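Local coordinates for beta sliding clamp (Borrelia burgdorferi, PDB 6DJ8), which probably tethers DNA polymerases and other proteins to DNA as a ring-shaped head-to-tail homodimer that encircles the duplex, conferring processivity, at residues A[10-15]-A[73-78]; A[16-21]-A[95-100]; A[300-305]-A[346-351]. All blocks are in the same frame, centred on the assembly; numbering follows the deposited sequence.

Interactions 1 and 2 lie together in the N-terminal domain, their centres about 16 Å apart, and both use strand 14-18: its start packs on residues 73-78 in interaction 1, and its end pairs with strand 98-104 in interaction 2. Their segments alternate along the chain, and they touch where Phe-14 CD2 meets Lys-100 CE at 3.9 Å. Interaction 3 follows later, in the C-terminal domain across the chain's centre, its centre about 57 Å from that of interaction 1 and 48 Å from that of interaction 2. The contacts thus mark the two end domains, and interaction 2 reaches the second subunit through Phe-95, consistent with the head-to-tail ring.

Interaction 1 of 3, residues A[10-15]-A[73-78]; sequences LHNTFF and SETDFK
The phenyl rings of Phe-14, Phe-15 and Phe-77 all leave the backbone in the crowded position, CG lying between the backbone N and the carbonyl carbon (chi1 64° in Phe-77), and this sends the ring of Phe-77 towards residues 13-15. The contact belongs to the N-terminal domain of the processivity-factor fold, where the run into strand 14-18 of one antiparallel sheet meets the link into strand 77-82, outermost within the chain in another sheet. Thr-13 CG2, anti to its backbone N, sits over one face of Phe-77 as a CH-pi contact, 3.7 Å from the ring centroid. Phe-77 CZ meets the edge of the Phe-15 ring, 3.9 Å from Phe-15 CD1, the two side chains crossing at about a right angle. Val-49 of strand 44-50 touches both phenylalanines, so the pair forms part of a buried apolar layer, while Thr-13 OG1 turns to Met-9 O.

The hydroxyl of Thr-75 also takes the crowded position (chi1 63°) and donates to Asn-12 O across 2.6 Å, reaching the carbonyl from above its plane. Beside this bond, water 1 accepts from Thr-75 N at 2.9 Å and donates to Phe-14 O at 2.5 Å, linking the two backbones through one water.

At the outer end Glu-74, extended beyond CG, crosses the Phe-14 side chain obliquely. Its OE1 rests 3.5 Å from Asn-12 CB, whereas the other oxygen approaches the ring of Phe-14, which also makes a cation-pi contact with Lys-100. Carboxylate and ring planes stand 81° apart, and Glu-74 OE2 lies in the plane of the ring at its edge, 3.5 Å from Phe-14 CZ.

Interaction 2 of 3, residues A[16-21]-A[95-100]; sequences ICETNQ and FYKKIK
One face of the Tyr-96 ring carries the rim of Phe-95, whose CE2 stands 3.9 Å above the plane of Tyr-96, displaced from its centre, and Phe-93 meets Tyr-96 edge-to-face. The loop holding Phe-95 and Tyr-96 precedes strand 98-104, and Phe-95 touches the second subunit: its ring makes a cation-pi contact with Arg-290 of that subunit and packs on its Arg-293.

Beyond it the chain runs antiparallel to strand 16-18, the short axes inclined at 155°. Cys-17 and Ile-99 form a hydrogen-bonded pair: Cys-17 N donates to Ile-99 O at 3.1 Å, and Ile-99 N returns a bond of 3.0 Å to Cys-17 O, each nearly along the C=O axis. On their buried face Cys-17 SG packs against Ile-99 CG1 at 3.7 Å, both groups lying between backbone N and carbonyl carbon. Ile-16, Glu-18, Lys-98 and Lys-100 occupy the other face, where the lysine ends lead away from the contact.

Where strand turns into helix, Thr-19 takes over. Its OG1, anti to the carbonyl carbon (chi1 -54°), donates to Tyr-96 O at 2.9 Å from well above the carbonyl plane, and the same oxygen presses on Ile-99 CG2. Thr-19 N donates to Lys-97 O at 3.0 Å. Water 2 donates to that carbonyl, 2.7 Å from Lys-97 O, and accepts from Asn-20 N, so two helical N-H groups are served by Lys-97 O, one directly and one through water. Val-90 of helix 83-92 covers Thr-19 and Ile-99. With Glu-18 at the N-cap position, this is a strand-to-helix junction whose first turn is hydrogen-bonded to the loop leading into strand 98-104, within the N-terminal domain of the beta subunit of DNA polymerase III.

Interaction 3 of 3, residues A[300-305]-A[346-351]; sequences KSRKLV and INISYF
Arg-302 and the start of helix 348-355 meet through a guanidinium that is used on a face and at its edges. The arginine chain, bent at chi2 and chi3, folds back so that Ile-348 CG2 lies over one face of the group, 3.4 Å from Arg-302 NH1. In the plane of the same group, Arg-302 NE donates to Ser-349 OG at 2.9 Å in a nearly straight bond (173° at the hydrogen). Arg-302 NH1 is hydrogen-bonded to Asn-295 OD1 and NH2 to Asp-299 O, so three nitrogens pin the rotation of the guanidinium.

The amide of Asn-347 is turned at 90° to it and presses on the aliphatic base instead, OD1 reaching Arg-302 CB at 3.5 Å. That oxygen caps the helix, accepting from Tyr-350 N at 3.0 Å and weakly from Ser-349 N, while ND2 sits over the centre of the Tyr-350 ring.

Backbone bonds fix the register. Leu-304 and Ile-346 exchange two of 2.8 Å, Leu-304 N to Ile-346 O and Ile-346 N to Leu-304 O. Arg-302, with positive phi (68°), presents its O to Ile-348 N. Leu-304 and Ile-346 then lie side by side, pointing the same way, whereas Ile-348 crosses Leu-304 obliquely; Leu-304 CD2 meets Ile-348 CG1 at 4.0 Å and also the ring edge of Phe-351.

This apolar cluster joins strands 303-308 and 342-347, at one end of a four-stranded antiparallel sheet, and the start of helix 348-355 to helix 284-294, whose Leu-291 touches Leu-304 and Phe-351 and whose Val-294 touches Leu-304 and Ile-348.

Interaction 1 of 3, residues A[10-15]-A[73-78]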
loop_
_atom_site.group_PDB
_atom_site.type_symbol
_atom_site.label_atom_id
_atom_site.label_comp_id
_atom_site.label_asym_id
_atom_site.label_seq_id
_atom_site.Cartn_x
_atom_site.Cartn_y
_atom_site.Cartn_z
ATOM N N LEU A 10 -31.287 27.690 -8.685
ATOM C CA LEU A 10 -29.830 27.579 -8.749
ATOM C C LEU A 10 -29.160 28.768 -8.075
ATOM O O LEU A 10 -28.221 28.606 -7.291
ATOM C CB LEU A 10 -29.362 27.469 -10.203
ATOM C CG LEU A 10 -29.698 26.216 -11.008
ATOM C CD1 LEU A 10 -29.542 26.480 -12.514
ATOM C CD2 LEU A 10 -28.796 25.087 -10.562
ATOM N N HIS A 11 -29.646 29.980 -8.357
ATOM C CA HIS A 11 -28.957 31.183 -7.906
ATOM C C HIS A 11 -28.913 31.309 -6.384
ATOM O O HIS A 11 -28.014 31.977 -5.860
ATOM C CB HIS A 11 -29.620 32.420 -8.512
ATOM C CG HIS A 11 -30.975 32.711 -7.950
ATOM N ND1 HIS A 11 -31.159 33.400 -6.770
ATOM C CD2 HIS A 11 -32.213 32.397 -8.400
ATOM C CE1 HIS A 11 -32.452 33.505 -6.521
ATOM N NE2 HIS A 11 -33.113 32.900 -7.492
ATOM N N ASN A 12 -29.847 30.687 -5.654
ATOM C CA ASN A 12 -29.834 30.810 -4.198
ATOM C C ASN A 12 -29.871 29.478 -3.456
ATOM O O ASN A 12 -30.127 29.475 -2.245
ATOM C CB ASN A 12 -31.005 31.699 -3.722
ATOM C CG ASN A 12 -32.373 31.126 -4.081
ATOM O OD1 ASN A 12 -32.480 30.057 -4.680
ATOM N ND2 ASN A 12 -33.432 31.847 -3.707
ATOM N N THR A 13 -29.628 28.349 -4.124
ATOM C CA THR A 13 -29.580 27.058 -3.438
ATOM C C THR A 13 -28.140 26.558 -3.524
ATOM O O THR A 13 -27.796 25.726 -4.366
ATOM C CB THR A 13 -30.563 26.059 -4.044
ATOM O OG1 THR A 13 -31.861 26.653 -4.097
ATOM C CG2 THR A 13 -30.685 24.844 -3.134
ATOM N N PHE A 14 -27.298 27.053 -2.622
ATOM C CA PHE A 14 -25.873 26.759 -2.663
ATOM C C PHE A 14 -25.277 26.950 -1.278
ATOM O O PHE A 14 -25.904 27.513 -0.382
ATOM C CB PHE A 14 -25.146 27.680 -3.654
ATOM C CG PHE A 14 -25.080 29.101 -3.191
ATOM C CD1 PHE A 14 -26.067 30.003 -3.559
ATOM C CD2 PHE A 14 -24.059 29.535 -2.355
ATOM C CE1 PHE A 14 -26.023 31.318 -3.126
ATOM C CE2 PHE A 14 -24.019 30.845 -1.904
ATOM C CZ PHE A 14 -24.997 31.737 -2.292
ATOM N N PHE A 15 -24.024 26.530 -1.134
ATOM C CA PHE A 15 -23.243 26.994 -0.005
ATOM C C PHE A 15 -21.789 27.108 -0.436
ATOM O O PHE A 15 -21.341 26.422 -1.357
ATOM C CB PHE A 15 -23.383 26.085 1.221
ATOM C CG PHE A 15 -22.895 24.700 1.008
ATOM C CD1 PHE A 15 -23.744 23.735 0.515
ATOM C CD2 PHE A 15 -21.590 24.352 1.302
ATOM C CE1 PHE A 15 -23.304 22.449 0.312
ATOM C CE2 PHE A 15 -21.152 23.079 1.104
ATOM C CZ PHE A 15 -22.007 22.122 0.595
ATOM N N SER A 73 -24.311 30.645 3.105
ATOM C CA SER A 73 -25.434 30.164 2.316
ATOM C C SER A 73 -26.513 31.236 2.232
ATOM O O SER A 73 -26.399 32.316 2.820
ATOM C CB SER A 73 -26.016 28.894 2.923
ATOM O OG SER A 73 -26.746 29.233 4.090
ATOM N N GLU A 74 -27.566 30.928 1.499
ATOM C CA GLU A 74 -28.682 31.866 1.438
ATOM C C GLU A 74 -30.006 31.199 1.754
ATOM O O GLU A 74 -30.859 31.818 2.385
ATOM C CB GLU A 74 -28.787 32.522 0.049
ATOM C CG GLU A 74 -27.912 33.735 -0.147
ATOM C CD GLU A 74 -27.896 34.201 -1.594
ATOM O OE1 GLU A 74 -28.933 34.070 -2.282
ATOM O OE2 GLU A 74 -26.837 34.688 -2.040
ATOM N N THR A 75 -30.201 29.953 1.335
ATOM C CA THR A 75 -31.398 29.205 1.680
ATOM C C THR A 75 -30.980 27.868 2.269
ATOM O O THR A 75 -29.855 27.404 2.075
ATOM C CB THR A 75 -32.330 28.984 0.480
ATOM O OG1 THR A 75 -31.665 28.188 -0.513
ATOM C CG2 THR A 75 -32.766 30.325 -0.128
ATOM N N ASP A 76 -31.917 27.247 2.964
ATOM C CA ASP A 76 -31.705 25.960 3.597
ATOM C C ASP A 76 -32.194 24.873 2.656
ATOM O O ASP A 76 -33.208 25.041 1.974
ATOM C CB ASP A 76 -32.467 25.886 4.923
ATOM C CG ASP A 76 -31.943 26.872 5.953
ATOM O OD1 ASP A 76 -30.930 27.553 5.673
ATOM O OD2 ASP A 76 -32.555 26.972 7.040
ATOM N N PHE A 77 -31.468 23.763 2.606
ATOM C CA PHE A 77 -31.867 22.648 1.760
ATOM C C PHE A 77 -31.083 21.424 2.202
ATOM O O PHE A 77 -30.103 21.529 2.939
ATOM C CB PHE A 77 -31.615 22.943 0.273
ATOM C CG PHE A 77 -30.151 23.126 -0.081
ATOM C CD1 PHE A 77 -29.525 24.348 0.084
ATOM C CD2 PHE A 77 -29.410 22.067 -0.578
ATOM C CE1 PHE A 77 -28.189 24.516 -0.258
ATOM C CE2 PHE A 77 -28.059 22.220 -0.911
ATOM C CZ PHE A 77 -27.449 23.443 -0.750
ATOM N N LYS A 78 -31.500 20.262 1.705
ATOM C CA LYS A 78 -30.812 19.007 1.978
ATOM C C LYS A 78 -30.501 18.310 0.660
ATOM O O LYS A 78 -31.216 18.481 -0.330
ATOM C CB LYS A 78 -31.638 18.068 2.876
ATOM C CG LYS A 78 -32.048 18.660 4.216
ATOM C CD LYS A 78 -32.644 17.584 5.108
ATOM C CE LYS A 78 -33.159 18.153 6.415
ATOM N NZ LYS A 78 -32.816 17.230 7.547
HETATM O O HOH W 1 -28.262 28.202 0.012
#

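Interaction 2 of 3, residues A[16-21]-A[95-100]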
loop_
_atom_site.group_PDB
_atom_site.type_symbol
_atom_site.label_atom_id
_atom_site.label_comp_id
_atom_site.label_asym_id
_atom_site.label_seq_id
_atom_site.Cartn_x
_atom_site.Cartn_y
_atom_site.Cartn_z
ATOM N N ILE A 16 -21.065 27.983 0.255
ATOM C CA ILE A 16 -19.631 28.160 0.092
ATOM C C ILE A 16 -18.966 27.599 1.335
ATOM O O ILE A 16 -19.407 27.869 2.458
ATOM C CB ILE A 16 -19.275 29.646 -0.104
ATOM C CG1 ILE A 16 -20.057 30.236 -1.296
ATOM C CG2 ILE A 16 -17.762 29.826 -0.271
ATOM C CD1 ILE A 16 -19.800 31.702 -1.539
ATOM N N CYS A 17 -17.912 26.816 1.140
ATOM C CA CYS A 17 -17.215 26.209 2.260
ATOM C C CYS A 17 -15.719 26.222 1.994
ATOM O O CYS A 17 -15.255 26.458 0.871
ATOM C CB CYS A 17 -17.679 24.776 2.502
ATOM S SG CYS A 17 -17.336 23.699 1.122
ATOM N N GLU A 18 -14.967 25.972 3.051
ATOM C CA GLU A 18 -13.531 25.767 2.928
ATOM C C GLU A 18 -13.281 24.357 2.398
ATOM O O GLU A 18 -13.730 23.366 2.994
ATOM C CB GLU A 18 -12.850 25.999 4.277
ATOM C CG GLU A 18 -11.359 25.755 4.293
ATOM C CD GLU A 18 -10.676 26.470 5.444
ATOM O OE1 GLU A 18 -11.276 27.420 5.999
ATOM O OE2 GLU A 18 -9.540 26.082 5.790
ATOM N N THR A 19 -12.580 24.269 1.267
ATOM C CA THR A 19 -12.402 22.987 0.594
ATOM C C THR A 19 -11.724 21.963 1.496
ATOM O O THR A 19 -12.169 20.813 1.591
ATOM C CB THR A 19 -11.583 23.187 -0.679
ATOM O OG1 THR A 19 -12.206 24.206 -1.478
ATOM C CG2 THR A 19 -11.529 21.910 -1.472
ATOM N N ASN A 20 -10.605 22.343 2.121
ATOM C CA ASN A 20 -9.885 21.376 2.941
ATOM C C ASN A 20 -10.741 20.917 4.115
ATOM O O ASN A 20 -10.701 19.744 4.500
ATOM C CB ASN A 20 -8.567 21.964 3.438
ATOM C CG ASN A 20 -7.674 20.904 4.095
ATOM O OD1 ASN A 20 -7.565 20.837 5.322
ATOM N ND2 ASN A 20 -7.068 20.050 3.275
ATOM N N GLN A 21 -11.554 21.816 4.671
ATOM C CA GLN A 21 -12.381 21.425 5.815
ATOM C C GLN A 21 -13.435 20.416 5.394
ATOM O O GLN A 21 -13.560 19.348 6.002
ATOM C CB GLN A 21 -13.047 22.645 6.442
ATOM C CG GLN A 21 -13.863 22.302 7.690
ATOM C CD GLN A 21 -14.442 23.533 8.340
ATOM O OE1 GLN A 21 -14.628 24.559 7.676
ATOM N NE2 GLN A 21 -14.712 23.455 9.645
ATOM N N PHE A 95 -7.253 22.285 -5.053
ATOM C CA PHE A 95 -6.391 23.447 -5.258
ATOM C C PHE A 95 -7.135 24.770 -5.092
ATOM O O PHE A 95 -6.509 25.831 -5.203
ATOM C CB PHE A 95 -5.669 23.383 -6.634
ATOM C CG PHE A 95 -6.583 23.418 -7.829
ATOM C CD1 PHE A 95 -7.364 22.327 -8.157
ATOM C CD2 PHE A 95 -6.628 24.527 -8.654
ATOM C CE1 PHE A 95 -8.198 22.348 -9.279
ATOM C CE2 PHE A 95 -7.460 24.552 -9.775
ATOM C CZ PHE A 95 -8.240 23.451 -10.086
ATOM N N TYR A 96 -8.429 24.741 -4.789
ATOM C CA TYR A 96 -9.166 25.936 -4.394
ATOM C C TYR A 96 -9.235 26.026 -2.879
ATOM O O TYR A 96 -9.512 25.030 -2.199
ATOM C CB TYR A 96 -10.592 25.931 -4.936
ATOM C CG TYR A 96 -10.686 26.071 -6.431
ATOM C CD1 TYR A 96 -10.240 27.220 -7.077
ATOM C CD2 TYR A 96 -11.222 25.054 -7.194
ATOM C CE1 TYR A 96 -10.337 27.347 -8.453
ATOM C CE2 TYR A 96 -11.317 25.170 -8.560
ATOM C CZ TYR A 96 -10.871 26.313 -9.180
ATOM O OH TYR A 96 -10.984 26.403 -10.529
ATOM N N LYS A 97 -8.984 27.222 -2.346
ATOM C CA LYS A 97 -9.128 27.401 -0.905
ATOM C C LYS A 97 -10.588 27.242 -0.474
ATOM O O LYS A 97 -10.877 26.628 0.559
ATOM C CB LYS A 97 -8.580 28.771 -0.501
ATOM C CG LYS A 97 -8.811 29.121 0.956
ATOM C CD LYS A 97 -7.585 28.854 1.820
ATOM C CE LYS A 97 -7.950 28.840 3.308
ATOM N NZ LYS A 97 -8.782 30.020 3.684
ATOM N N LYS A 98 -11.519 27.750 -1.283
ATOM C CA LYS A 98 -12.953 27.679 -1.030
ATOM C C LYS A 98 -13.673 27.203 -2.281
ATOM O O LYS A 98 -13.277 27.537 -3.406
ATOM C CB LYS A 98 -13.512 29.054 -0.640
ATOM C CG LYS A 98 -12.888 29.636 0.608
ATOM C CD LYS A 98 -13.583 30.908 1.061
ATOM C CE LYS A 98 -13.056 31.331 2.431
ATOM N NZ LYS A 98 -13.700 32.572 2.955
ATOM N N ILE A 99 -14.771 26.467 -2.093
ATOM C CA ILE A 99 -15.578 26.063 -3.241
ATOM C C ILE A 99 -17.027 26.488 -3.034
ATOM O O ILE A 99 -17.507 26.629 -1.904
ATOM C CB ILE A 99 -15.501 24.548 -3.517
ATOM C CG1 ILE A 99 -15.750 23.751 -2.224
ATOM C CG2 ILE A 99 -14.156 24.174 -4.109
ATOM C CD1 ILE A 99 -15.924 22.279 -2.492
ATOM N N LYS A 100 -17.721 26.697 -4.149
ATOM C CA LYS A 100 -19.143 27.000 -4.159
ATOM C C LYS A 100 -19.851 25.749 -4.655
ATOM O O LYS A 100 -19.541 25.243 -5.741
ATOM C CB LYS A 100 -19.443 28.210 -5.054
ATOM C CG LYS A 100 -20.912 28.656 -5.076
ATOM C CD LYS A 100 -21.088 29.997 -5.832
ATOM C CE LYS A 100 -22.540 30.479 -5.812
ATOM N NZ LYS A 100 -22.786 31.679 -6.685
HETATM O O HOH W 2 -9.299 24.775 1.715
#

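Interaction 3 of 3, residues A[300-305]-A[346-351]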
loop_
_atom_site.group_PDB
_atom_site.type_symbol
_atom_site.label_atom_id
_atom_site.label_comp_id
_atom_site.label_asym_id
_atom_site.label_seq_id
_atom_site.Cartn_x
_atom_site.Cartn_y
_atom_site.Cartn_z
ATOM N N LYS A 300 0.940 -20.319 9.710
ATOM C CA LYS A 300 -0.394 -19.734 9.746
ATOM C C LYS A 300 -1.118 -20.010 11.067
ATOM O O LYS A 300 -2.058 -19.293 11.405
ATOM C CB LYS A 300 -1.215 -20.254 8.560
ATOM N N SER A 301 -0.704 -21.023 11.820
ATOM C CA SER A 301 -1.312 -21.240 13.128
ATOM C C SER A 301 -0.922 -20.164 14.139
ATOM O O SER A 301 -1.540 -20.084 15.206
ATOM C CB SER A 301 -0.932 -22.621 13.666
ATOM O OG SER A 301 0.408 -22.623 14.118
ATOM N N ARG A 302 0.085 -19.344 13.835
ATOM C CA ARG A 302 0.612 -18.292 14.702
ATOM C C ARG A 302 1.310 -18.859 15.941
ATOM O O ARG A 302 1.668 -18.088 16.842
ATOM C CB ARG A 302 -0.465 -17.273 15.131
ATOM C CG ARG A 302 -1.395 -16.805 13.995
ATOM C CD ARG A 302 -0.625 -16.428 12.719
ATOM N NE ARG A 302 0.171 -15.208 12.837
ATOM C CZ ARG A 302 1.405 -15.060 12.348
ATOM N NH1 ARG A 302 2.047 -13.901 12.492
ATOM N NH2 ARG A 302 2.012 -16.073 11.731
ATOM N N LYS A 303 1.585 -20.168 15.979
ATOM C CA LYS A 303 2.087 -20.804 17.201
ATOM C C LYS A 303 3.540 -20.411 17.417
ATOM O O LYS A 303 4.429 -20.837 16.672
ATOM C CB LYS A 303 1.965 -22.325 17.128
ATOM C CG LYS A 303 2.448 -23.035 18.416
ATOM C CD LYS A 303 2.146 -24.535 18.419
ATOM C CE LYS A 303 2.940 -25.240 19.512
ATOM N NZ LYS A 303 2.870 -26.738 19.483
ATOM N N LEU A 304 3.776 -19.589 18.427
ATOM C CA LEU A 304 5.111 -19.207 18.858
ATOM C C LEU A 304 5.426 -19.940 20.160
ATOM O O LEU A 304 4.607 -19.929 21.075
ATOM C CB LEU A 304 5.172 -17.699 19.071
ATOM C CG LEU A 304 6.415 -17.147 19.749
ATOM C CD1 LEU A 304 7.606 -17.316 18.797
ATOM C CD2 LEU A 304 6.177 -15.683 20.101
ATOM N N VAL A 305 6.589 -20.592 20.246
ATOM C CA VAL A 305 6.967 -21.313 21.465
ATOM C C VAL A 305 7.927 -20.450 22.275
ATOM O O VAL A 305 9.015 -20.093 21.795
ATOM C CB VAL A 305 7.586 -22.684 21.164
ATOM C CG1 VAL A 305 8.084 -23.334 22.482
ATOM C CG2 VAL A 305 6.578 -23.577 20.475
ATOM N N ILE A 346 2.111 -19.638 22.318
ATOM C CA ILE A 346 1.250 -18.463 22.321
ATOM C C ILE A 346 1.049 -18.010 20.885
ATOM O O ILE A 346 1.907 -18.221 20.025
ATOM C CB ILE A 346 1.837 -17.317 23.165
ATOM C CG1 ILE A 346 0.790 -16.231 23.393
ATOM C CG2 ILE A 346 3.060 -16.726 22.503
ATOM C CD1 ILE A 346 1.247 -15.145 24.337
ATOM N N ASN A 347 -0.117 -17.426 20.624
ATOM C CA ASN A 347 -0.425 -16.826 19.325
ATOM C C ASN A 347 0.406 -15.564 19.147
ATOM O O ASN A 347 0.191 -14.563 19.842
ATOM C CB ASN A 347 -1.919 -16.518 19.270
ATOM C CG ASN A 347 -2.356 -15.938 17.932
ATOM O OD1 ASN A 347 -1.745 -15.010 17.416
ATOM N ND2 ASN A 347 -3.444 -16.472 17.389
ATOM N N ILE A 348 1.348 -15.596 18.203
ATOM C CA ILE A 348 2.250 -14.458 18.041
ATOM C C ILE A 348 1.500 -13.207 17.608
ATOM O O ILE A 348 1.905 -12.089 17.953
ATOM C CB ILE A 348 3.385 -14.779 17.041
ATOM C CG1 ILE A 348 4.461 -13.694 17.126
ATOM C CG2 ILE A 348 2.846 -14.854 15.619
ATOM C CD1 ILE A 348 5.775 -14.042 16.378
ATOM N N SER A 349 0.402 -13.347 16.861
ATOM C CA SER A 349 -0.324 -12.135 16.481
ATOM C C SER A 349 -0.938 -11.470 17.713
ATOM O O SER A 349 -0.857 -10.246 17.874
ATOM C CB SER A 349 -1.396 -12.459 15.440
ATOM O OG SER A 349 -0.806 -12.847 14.211
ATOM N N TYR A 350 -1.517 -12.268 18.613
ATOM C CA TYR A 350 -2.051 -11.713 19.863
ATOM C C TYR A 350 -0.955 -11.027 20.659
ATOM O O TYR A 350 -1.134 -9.912 21.165
ATOM C CB TYR A 350 -2.686 -12.818 20.699
ATOM C CG TYR A 350 -3.935 -13.456 20.127
ATOM C CD1 TYR A 350 -4.648 -12.856 19.094
ATOM C CD2 TYR A 350 -4.413 -14.664 20.648
ATOM C CE1 TYR A 350 -5.789 -13.448 18.576
ATOM C CE2 TYR A 350 -5.549 -15.261 20.148
ATOM C CZ TYR A 350 -6.238 -14.642 19.111
ATOM O OH TYR A 350 -7.371 -15.228 18.607
ATOM N N PHE A 351 0.191 -11.696 20.791
ATOM C CA PHE A 351 1.311 -11.162 21.558
ATOM C C PHE A 351 1.752 -9.824 20.981
ATOM O O PHE A 351 1.828 -8.813 21.690
ATOM C CB PHE A 351 2.459 -12.190 21.529
ATOM C CG PHE A 351 3.494 -12.041 22.623
ATOM C CD1 PHE A 351 3.302 -11.188 23.706
ATOM C CD2 PHE A 351 4.671 -12.779 22.562
ATOM C CE1 PHE A 351 4.273 -11.075 24.707
ATOM C CE2 PHE A 351 5.651 -12.685 23.576
ATOM C CZ PHE A 351 5.459 -11.827 24.636
#